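Local coordinates for glyoxylate reductase (Paecilomyces sp. J18, PDB 3WNV), which probably reduces glyoxylate to glycolate with a nicotinamide cofactor, as a member of the D-isomer-specific 2-hydroxyacid dehydrogenase family, at residues I102-P108 against T322-Q327. Residues are numbered along the deposited sequence; the frame is centred on the assembly and turned at random.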
loop_
_atom_site.group_PDB
_atom_site.type_symbol
_atom_site.label_atom_id
_atom_site.label_comp_id
_atom_site.label_asym_id
_atom_site.label_seq_id
_atom_site.Cartn_x
_atom_site.Cartn_y
_atom_site.Cartn_z
ATOM N N ILE A 102 23.161 1.215 -4.380
ATOM C CA ILE A 102 22.199 2.113 -3.712
ATOM C C ILE A 102 21.353 1.356 -2.677
ATOM O O ILE A 102 20.762 0.321 -2.987
ATOM C CB ILE A 102 21.252 2.773 -4.748
ATOM C CG1 ILE A 102 22.045 3.523 -5.818
ATOM C CG2 ILE A 102 20.208 3.674 -4.058
ATOM C CD1 ILE A 102 21.169 3.985 -6.977
ATOM N N ALA A 103 21.306 1.877 -1.452
ATOM C CA ALA A 103 20.489 1.304 -0.376
ATOM C C ALA A 103 19.148 1.997 -0.361
ATOM O O ALA A 103 19.091 3.216 -0.557
ATOM C CB ALA A 103 21.190 1.454 0.966
ATOM N N ILE A 104 18.066 1.237 -0.145
ATOM C CA ILE A 104 16.717 1.780 -0.179
ATOM C C ILE A 104 16.054 1.591 1.177
ATOM O O ILE A 104 16.157 0.518 1.775
ATOM C CB ILE A 104 15.850 0.979 -1.176
ATOM C CG1 ILE A 104 16.557 0.884 -2.533
ATOM C CG2 ILE A 104 14.461 1.570 -1.307
ATOM C CD1 ILE A 104 16.430 2.114 -3.388
ATOM N N SER A 105 15.387 2.631 1.672
ATOM C CA SER A 105 14.519 2.497 2.836
ATOM C C SER A 105 13.075 2.780 2.469
ATOM O O SER A 105 12.790 3.442 1.462
ATOM C CB SER A 105 15.018 3.418 3.979
ATOM O OG SER A 105 14.823 4.771 3.651
ATOM N N SER A 106 12.118 2.241 3.242
ATOM C CA SER A 106 10.701 2.513 2.994
ATOM C C SER A 106 10.138 2.937 4.330
ATOM O O SER A 106 10.925 3.221 5.256
ATOM C CB SER A 106 9.960 1.243 2.520
ATOM O OG SER A 106 10.317 0.188 3.398
ATOM N N THR A 107 8.815 2.972 4.438
ATOM C CA THR A 107 8.160 3.358 5.698
ATOM C C THR A 107 7.185 2.280 6.184
ATOM O O THR A 107 5.972 2.465 6.042
ATOM C CB THR A 107 7.393 4.663 5.572
ATOM O OG1 THR A 107 6.356 4.545 4.576
ATOM C CG2 THR A 107 8.343 5.802 5.185
ATOM N N PRO A 108 7.739 1.263 6.881
ATOM C CA PRO A 108 7.020 0.128 7.509
ATOM C C PRO A 108 6.709 0.307 9.011
ATOM O O PRO A 108 7.528 0.732 9.735
ATOM C CB PRO A 108 8.057 -0.985 7.423
ATOM C CG PRO A 108 9.330 -0.244 7.687
ATOM C CD PRO A 108 9.182 0.982 6.801
ATOM N N THR A 322 15.175 1.919 8.306
ATOM C CA THR A 322 14.247 0.927 7.794
ATOM C C THR A 322 14.570 0.486 6.359
ATOM O O THR A 322 13.744 0.628 5.439
ATOM C CB THR A 322 12.819 1.429 7.804
ATOM O OG1 THR A 322 12.731 2.706 7.139
ATOM C CG2 THR A 322 12.314 1.561 9.246
ATOM N N GLN A 323 15.759 -0.049 6.188
ATOM C CA GLN A 323 16.180 -0.583 4.876
ATOM C C GLN A 323 15.243 -1.705 4.436
ATOM O O GLN A 323 14.814 -2.522 5.260
ATOM C CB GLN A 323 17.593 -1.109 4.957
ATOM C CG GLN A 323 18.145 -1.532 3.584
ATOM C CD GLN A 323 19.635 -1.849 3.609
ATOM O OE1 GLN A 323 20.199 -2.163 4.655
ATOM N NE2 GLN A 323 20.283 -1.769 2.444
ATOM N N VAL A 324 14.881 -1.718 3.152
ATOM C CA VAL A 324 13.961 -2.734 2.621
ATOM C C VAL A 324 14.499 -4.161 2.868
ATOM O O VAL A 324 15.699 -4.401 2.778
ATOM C CB VAL A 324 13.676 -2.502 1.138
ATOM C CG1 VAL A 324 12.929 -1.162 0.934
ATOM C CG2 VAL A 324 14.973 -2.566 0.288
ATOM N N PRO A 325 13.596 -5.119 3.214
ATOM C CA PRO A 325 14.047 -6.471 3.583
ATOM C C PRO A 325 14.797 -7.178 2.442
ATOM O O PRO A 325 15.688 -7.970 2.720
ATOM C CB PRO A 325 12.733 -7.213 3.930
ATOM C CG PRO A 325 11.620 -6.352 3.373
ATOM C CD PRO A 325 12.154 -4.936 3.433
ATOM N N GLU A 326 14.466 -6.883 1.189
ATOM C CA GLU A 326 15.277 -7.433 0.080
ATOM C C GLU A 326 16.782 -7.226 0.213
ATOM O O GLU A 326 17.572 -8.088 -0.196
ATOM C CB GLU A 326 14.826 -6.892 -1.273
ATOM C CG GLU A 326 13.433 -7.286 -1.648
ATOM C CD GLU A 326 12.386 -6.349 -1.071
ATOM O OE1 GLU A 326 12.659 -5.673 -0.065
ATOM O OE2 GLU A 326 11.279 -6.289 -1.627
ATOM N N GLN A 327 17.203 -6.096 0.782
ATOM C CA GLN A 327 18.628 -5.813 0.840
ATOM C C GLN A 327 19.181 -6.153 2.204
ATOM O O GLN A 327 20.376 -6.064 2.424
ATOM C CB GLN A 327 18.923 -4.329 0.549
ATOM C CG GLN A 327 18.427 -3.830 -0.812
ATOM C CD GLN A 327 18.852 -2.397 -1.072
ATOM O OE1 GLN A 327 18.812 -1.565 -0.161
ATOM N NE2 GLN A 327 19.303 -2.106 -2.310
#
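Ser105 and Gln323 form a single antiparallel bridge, as a non-hydrogen-bonded pair. The two backbone bonds lie on either side of it. Val324 N donates to Ile104 O at 2.9 Å, and Ser106 N donates to Thr322 O at 3.2 Å. Strand 103-105 is an outer strand of the parallel five-stranded sheet, which fits the flavodoxin-like substrate-binding domain of this family. Strand 81-85 pairs with its other edge. The chain after helix 297-317 thus returns to this sheet near the C-terminus and borders its edge.

Beyond Val324 the backbone turns away, and the side chain of Gln327 takes over the pairing. Its carboxamide grips the backbone on both sides of Ala103. Gln327 NE2 donates to Ile102 O at 2.9 Å, in the carbonyl plane. Gln327 OE1 accepts from Ile104 N at 2.9 Å. The amide thereby offers an N-H and a C=O side by side, as one residue of a neighbouring parallel strand would. Gln323 NE2 also bonds to Gln327 OE1, from the opposite face of the amide to Ile104 N. Gln323 reaches there because CG lies anti to the backbone N (chi1 -174°) and the chain runs on extended. Because Ile102 O can only accept and Ile104 N only donate, the amide flip is fixed. Gln327 NE2 also bonds to Thr98 OG1.

Apolar contact is modest. Ile104 CG2 meets Val324 CG1 at 3.9 Å, with Ile82 and Ala97 also against Ile104. At the other end, the Pro108 ring packs CG against Thr322 CG2. Thr322 OG1, also bonded to Asn310 ND2, donates to Ser106 O at 2.7 Å.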